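Local coordinates for fimbrin (Schizosaccharomyces pombe, PDB 1RT8), which binds and crosslinks actin filaments and takes part in cell polarity, cytokinesis, mating and spore formation, at residues E12-F17 and N38-E43; K19-V24 and S55-D60. All blocks are in the same frame, centred on the assembly; numbering follows the deposited sequence.

Both contacts belong to the first calponin-homology domain, in the first actin-binding region, and both start from helix 11-25. From the N terminus, the chain runs through 12-17 and then 19-24 on this helix, turns into the loop that carries 38-43, and reaches helix 52-61 with 55-60. Contact 1 closes the first loop by bringing 38-43 back to the start of the helix; contact 2 closes the second by setting helix 52-61 against its later turns. Since the segments alternate, the two loops cross. Their centres lie about 14 Å apart, and T39 bridges them by packing its CG2 on CG of K19, 3.7 Å away.

Contact 1 of 2, residues E12-F17 and N38-E43; sequences EERREF and NTETFE
In the first calponin-homology domain, the loop between helix 11-25 and helix 43-47 folds back over the first turns of helix 11-25, where R14 and R15 meet T39 and E40. R15 and E40 form a salt bridge, with NE of R15 2.7 Å from OE2 of E40. OE2 comes in obliquely to the guanidinium, NH2 of R15 is also near, 3.0 Å from OE1 of E40, and the two planes are 34° apart. The bend at chi2 (-55°) turns CD of E40 back toward the helix, though its CB points away. Its OE2 also accepts the hydroxyl of T39 at 3.1 Å from OG1, on the anti side of the carboxylate. Nearer the backbone, CG of R15 packs on CB of T39 at 3.7 Å. R14 extends CG anti to its backbone N (chi1 177°) and gives a weak hydrogen bond from NH1 to the carbonyl O of T39 at 2.8 Å, the oxygen lying at the guanidinium edge. An alanine in place of R15 would probably leave the E40 carboxylate without its salt-bridge partner, held by the T39 hydroxyl alone among the contacts described, and T39 CB without the CG it packs on. E12 is hydrogen-bonded to T239 and T241 of the second calponin-homology domain; E13 is hydrogen-bonded to N247 and salt-bridged to K249. The contact thus combines one salt bridge, one weak bond to the backbone and a packed methylene.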
loop_
_atom_site.group_PDB
_atom_site.type_symbol
_atom_site.label_atom_id
_atom_site.label_comp_id
_atom_site.label_asym_id
_atom_site.label_seq_id
_atom_site.Cartn_x
_atom_site.Cartn_y
_atom_site.Cartn_z
ATOM N N GLU A 12 -18.286 15.960 6.920
ATOM C CA GLU A 12 -18.647 14.572 7.180
ATOM C C GLU A 12 -17.458 13.628 7.169
ATOM O O GLU A 12 -17.335 12.766 8.045
ATOM C CB GLU A 12 -19.686 14.093 6.170
ATOM C CG GLU A 12 -20.960 14.925 6.157
ATOM C CD GLU A 12 -22.207 14.064 6.161
ATOM O OE1 GLU A 12 -22.487 13.419 7.195
ATOM O OE2 GLU A 12 -22.900 14.026 5.123
ATOM N N GLU A 13 -16.593 13.772 6.172
ATOM C CA GLU A 13 -15.416 12.922 6.086
ATOM C C GLU A 13 -14.647 12.996 7.400
ATOM O O GLU A 13 -14.297 11.972 7.986
ATOM C CB GLU A 13 -14.528 13.361 4.922
ATOM C CG GLU A 13 -15.005 12.860 3.573
ATOM C CD GLU A 13 -14.241 13.474 2.419
ATOM O OE1 GLU A 13 -13.000 13.592 2.517
ATOM O OE2 GLU A 13 -14.881 13.830 1.406
ATOM N N ARG A 14 -14.408 14.215 7.872
ATOM C CA ARG A 14 -13.685 14.404 9.124
ATOM C C ARG A 14 -14.412 13.735 10.281
ATOM O O ARG A 14 -13.812 12.989 11.052
ATOM C CB ARG A 14 -13.512 15.895 9.420
ATOM C CG ARG A 14 -12.830 16.184 10.752
ATOM C CD ARG A 14 -12.481 17.656 10.874
ATOM N NE ARG A 14 -13.634 18.508 10.601
ATOM C CZ ARG A 14 -14.730 18.550 11.353
ATOM N NH1 ARG A 14 -14.830 17.790 12.436
ATOM N NH2 ARG A 14 -15.733 19.352 11.015
ATOM N N ARG A 15 -15.712 13.997 10.393
ATOM C CA ARG A 15 -16.501 13.415 11.472
ATOM C C ARG A 15 -16.479 11.895 11.443
ATOM O O ARG A 15 -16.098 11.249 12.422
ATOM C CB ARG A 15 -17.956 13.893 11.401
ATOM C CG ARG A 15 -18.826 13.335 12.521
ATOM C CD ARG A 15 -20.307 13.692 12.381
ATOM N NE ARG A 15 -20.578 15.121 12.514
ATOM C CZ ARG A 15 -20.439 16.009 11.535
ATOM N NH1 ARG A 15 -20.028 15.619 10.335
ATOM N NH2 ARG A 15 -20.719 17.288 11.752
ATOM N N GLU A 16 -16.888 11.326 10.313
ATOM C CA GLU A 16 -16.937 9.877 10.168
ATOM C C GLU A 16 -15.574 9.212 10.328
ATOM O O GLU A 16 -15.465 8.189 10.999
ATOM C CB GLU A 16 -17.563 9.500 8.818
ATOM C CG GLU A 16 -18.978 10.043 8.603
ATOM C CD GLU A 16 -19.903 9.788 9.792
ATOM O OE1 GLU A 16 -19.875 8.675 10.350
ATOM O OE2 GLU A 16 -20.664 10.702 10.164
ATOM N N PHE A 17 -14.532 9.781 9.722
ATOM C CA PHE A 17 -13.197 9.192 9.846
ATOM C C PHE A 17 -12.774 9.145 11.312
ATOM O O PHE A 17 -12.250 8.136 11.788
ATOM C CB PHE A 17 -12.169 9.993 9.032
ATOM C CG PHE A 17 -12.335 9.865 7.542
ATOM C CD1 PHE A 17 -11.662 10.723 6.681
ATOM C CD2 PHE A 17 -13.166 8.892 6.998
ATOM C CE1 PHE A 17 -11.815 10.615 5.302
ATOM C CE2 PHE A 17 -13.324 8.776 5.616
ATOM C CZ PHE A 17 -12.647 9.641 4.769
ATOM N N ASN A 38 -13.100 14.239 19.925
ATOM C CA ASN A 38 -14.237 15.025 19.459
ATOM C C ASN A 38 -14.323 15.020 17.940
ATOM O O ASN A 38 -13.316 15.185 17.252
ATOM C CB ASN A 38 -14.133 16.467 19.957
ATOM C CG ASN A 38 -15.271 17.337 19.456
ATOM O OD1 ASN A 38 -16.443 17.039 19.693
ATOM N ND2 ASN A 38 -14.932 18.416 18.758
ATOM N N THR A 39 -15.536 14.848 17.422
ATOM C CA THR A 39 -15.748 14.805 15.982
ATOM C C THR A 39 -16.073 16.163 15.366
ATOM O O THR A 39 -16.418 16.237 14.187
ATOM C CB THR A 39 -16.886 13.826 15.627
ATOM O OG1 THR A 39 -18.131 14.336 16.121
ATOM C CG2 THR A 39 -16.625 12.462 16.255
ATOM N N GLU A 40 -15.951 17.236 16.145
ATOM C CA GLU A 40 -16.255 18.572 15.633
ATOM C C GLU A 40 -15.161 19.614 15.860
ATOM O O GLU A 40 -15.467 20.803 15.951
ATOM C CB GLU A 40 -17.548 19.110 16.263
ATOM C CG GLU A 40 -18.784 18.223 16.134
ATOM C CD GLU A 40 -19.104 17.834 14.692
ATOM O OE1 GLU A 40 -19.029 18.710 13.784
ATOM O OE2 GLU A 40 -19.441 16.646 14.479
ATOM N N THR A 41 -13.898 19.195 15.939
ATOM C CA THR A 41 -12.811 20.155 16.175
ATOM C C THR A 41 -11.430 19.739 15.660
ATOM O O THR A 41 -11.222 18.600 15.242
ATOM C CB THR A 41 -12.665 20.464 17.690
ATOM O OG1 THR A 41 -12.481 19.236 18.408
ATOM C CG2 THR A 41 -13.898 21.179 18.228
ATOM N N PHE A 42 -10.490 20.684 15.705
ATOM C CA PHE A 42 -9.101 20.456 15.277
ATOM C C PHE A 42 -8.525 19.335 16.146
ATOM O O PHE A 42 -7.687 18.564 15.689
ATOM C CB PHE A 42 -8.264 21.754 15.447
ATOM C CG PHE A 42 -6.842 21.686 14.868
ATOM C CD1 PHE A 42 -6.385 22.675 13.968
ATOM C CD2 PHE A 42 -5.965 20.661 15.216
ATOM C CE1 PHE A 42 -5.078 22.617 13.427
ATOM C CE2 PHE A 42 -4.650 20.600 14.673
ATOM C CZ PHE A 42 -4.213 21.578 13.784
ATOM N N GLU A 43 -8.995 19.250 17.391
ATOM C CA GLU A 43 -8.545 18.236 18.346
ATOM C C GLU A 43 -7.789 17.083 17.713
ATOM O O GLU A 43 -6.642 16.808 18.057
ATOM C CB GLU A 43 -9.741 17.662 19.106
ATOM C CG GLU A 43 -10.332 18.596 20.123
ATOM C CD GLU A 43 -9.385 18.861 21.266
ATOM O OE1 GLU A 43 -8.332 19.494 21.033
ATOM O OE2 GLU A 43 -9.695 18.430 22.398
#

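Contact 2 of 2, residues K19-V24 and S55-D60; sequences KHINSV and SKLIND
H20, with CG anti to its backbone N (chi1 167°), swings its imidazole from helix 11-25 toward helix 52-61, and L57, whose CG is likewise anti, brings a methyl branch to meet it. CD1 of L57 sits 4.0 Å from CE1 of H20, at the ring edge and near its plane. The same methyl carbon approaches CG1 of I21 at 4.4 Å, so L57 lies against both an aromatic edge and an aliphatic chain. The two short helix segments cross at 79°, with their axes 10.8 Å apart at closest approach. Further along, V24 and D60 point toward each other, but their close approach is doubtful in the model. D60 also faces H20 tip to tip: OD1 of D60 is 4.2 Å from CE1 of H20, and the ring and carboxylate planes are 55° apart. On the helix itself, the carbonyl O of H20 takes two donors from the same face of its plane, the backbone N of V24 and OG of S23, the latter at 3.0 Å. Helix 117-131 packs against the same residues, with I128 on H20, V124 on I21 and I127 on L57. A buried apolar contact, L57 with I21 and the edge of H20, therefore borders an exposed carboxylate at D60; the carboxylate near the imidazole would tend to stabilise a protonated H20, though at this separation the effect is probably modest.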
loop_
_atom_site.group_PDB
_atom_site.type_symbol
_atom_site.label_atom_id
_atom_site.label_comp_id
_atom_site.label_asym_id
_atom_site.label_seq_id
_atom_site.Cartn_x
_atom_site.Cartn_y
_atom_site.Cartn_z
ATOM N N LYS A 19 -14.722 9.076 13.866
ATOM C CA LYS A 19 -15.561 8.097 14.546
ATOM C C LYS A 19 -14.998 6.700 14.315
ATOM O O LYS A 19 -14.912 5.889 15.241
ATOM C CB LYS A 19 -17.003 8.179 14.040
ATOM C CG LYS A 19 -17.704 9.485 14.391
ATOM C CD LYS A 19 -19.170 9.477 13.966
ATOM C CE LYS A 19 -19.967 8.386 14.679
ATOM N NZ LYS A 19 -21.429 8.501 14.405
ATOM N N HIS A 20 -14.605 6.416 13.078
ATOM C CA HIS A 20 -14.037 5.112 12.766
ATOM C C HIS A 20 -12.767 4.907 13.585
ATOM O O HIS A 20 -12.517 3.821 14.107
ATOM C CB HIS A 20 -13.719 5.000 11.269
ATOM C CG HIS A 20 -12.862 3.822 10.925
ATOM N ND1 HIS A 20 -11.489 3.903 10.831
ATOM C CD2 HIS A 20 -13.178 2.525 10.699
ATOM C CE1 HIS A 20 -10.996 2.707 10.562
ATOM N NE2 HIS A 20 -12.000 1.852 10.477
ATOM N N ILE A 21 -11.968 5.959 13.704
ATOM C CA ILE A 21 -10.727 5.865 14.465
ATOM C C ILE A 21 -11.015 5.652 15.951
ATOM O O ILE A 21 -10.270 4.958 16.641
ATOM C CB ILE A 21 -9.861 7.127 14.269
ATOM C CG1 ILE A 21 -9.457 7.245 12.795
ATOM C CG2 ILE A 21 -8.625 7.052 15.152
ATOM C CD1 ILE A 21 -8.735 8.523 12.453
ATOM N N ASN A 22 -12.101 6.244 16.436
ATOM C CA ASN A 22 -12.489 6.095 17.837
ATOM C C ASN A 22 -12.813 4.644 18.181
ATOM O O ASN A 22 -12.380 4.135 19.216
ATOM C CB ASN A 22 -13.701 6.981 18.147
ATOM C CG ASN A 22 -13.329 8.448 18.254
ATOM O OD1 ASN A 22 -14.183 9.334 18.167
ATOM N ND2 ASN A 22 -12.047 8.712 18.454
ATOM N N SER A 23 -13.563 3.973 17.311
ATOM C CA SER A 23 -13.937 2.584 17.565
ATOM C C SER A 23 -12.767 1.618 17.409
ATOM O O SER A 23 -12.695 0.604 18.104
ATOM C CB SER A 23 -15.076 2.158 16.637
ATOM O OG SER A 23 -14.636 2.068 15.295
ATOM N N VAL A 24 -11.853 1.936 16.500
ATOM C CA VAL A 24 -10.698 1.082 16.263
ATOM C C VAL A 24 -9.661 1.206 17.382
ATOM O O VAL A 24 -9.037 0.215 17.770
ATOM C CB VAL A 24 -10.028 1.414 14.903
ATOM C CG1 VAL A 24 -9.572 2.854 14.886
ATOM C CG2 VAL A 24 -8.851 0.494 14.667
ATOM N N SER A 55 0.077 5.426 13.384
ATOM C CA SER A 55 0.756 4.132 13.382
ATOM C C SER A 55 -0.244 3.041 13.744
ATOM O O SER A 55 -0.217 1.946 13.173
ATOM C CB SER A 55 1.918 4.117 14.391
ATOM O OG SER A 55 2.999 4.921 13.950
ATOM N N LYS A 56 -1.116 3.344 14.704
ATOM C CA LYS A 56 -2.146 2.401 15.132
ATOM C C LYS A 56 -3.141 2.157 13.989
ATOM O O LYS A 56 -3.539 1.020 13.728
ATOM C CB LYS A 56 -2.892 2.946 16.358
ATOM C CG LYS A 56 -2.063 3.024 17.636
ATOM C CD LYS A 56 -1.811 1.645 18.215
ATOM C CE LYS A 56 -1.135 1.734 19.596
ATOM N NZ LYS A 56 -1.061 0.384 20.229
ATOM N N LEU A 57 -3.545 3.220 13.306
ATOM C CA LEU A 57 -4.482 3.075 12.196
ATOM C C LEU A 57 -3.864 2.179 11.114
ATOM O O LEU A 57 -4.536 1.326 10.522
ATOM C CB LEU A 57 -4.821 4.452 11.620
ATOM C CG LEU A 57 -5.863 4.477 10.509
ATOM C CD1 LEU A 57 -7.194 3.955 11.045
ATOM C CD2 LEU A 57 -6.016 5.899 9.992
ATOM N N ILE A 58 -2.571 2.365 10.872
ATOM C CA ILE A 58 -1.864 1.561 9.888
ATOM C C ILE A 58 -1.893 0.065 10.218
ATOM O O ILE A 58 -2.074 -0.765 9.325
ATOM C CB ILE A 58 -0.407 2.016 9.781
ATOM C CG1 ILE A 58 -0.364 3.379 9.080
ATOM C CG2 ILE A 58 0.436 0.944 9.072
ATOM C CD1 ILE A 58 1.019 3.948 8.936
ATOM N N ASN A 59 -1.697 -0.282 11.489
ATOM C CA ASN A 59 -1.717 -1.692 11.865
ATOM C C ASN A 59 -3.119 -2.282 11.882
ATOM O O ASN A 59 -3.277 -3.500 11.841
ATOM C CB ASN A 59 -1.040 -1.917 13.222
ATOM C CG ASN A 59 0.455 -2.119 13.091
ATOM O OD1 ASN A 59 0.933 -2.639 12.080
ATOM N ND2 ASN A 59 1.200 -1.721 14.112
ATOM N N ASP A 60 -4.135 -1.428 11.967
ATOM C CA ASP A 60 -5.518 -1.905 11.930
ATOM C C ASP A 60 -5.842 -2.208 10.465
ATOM O O ASP A 60 -6.467 -3.218 10.151
ATOM C CB ASP A 60 -6.485 -0.841 12.466
ATOM C CG ASP A 60 -7.951 -1.252 12.317
ATOM O OD1 ASP A 60 -8.676 -0.614 11.516
ATOM O OD2 ASP A 60 -8.377 -2.212 13.000
#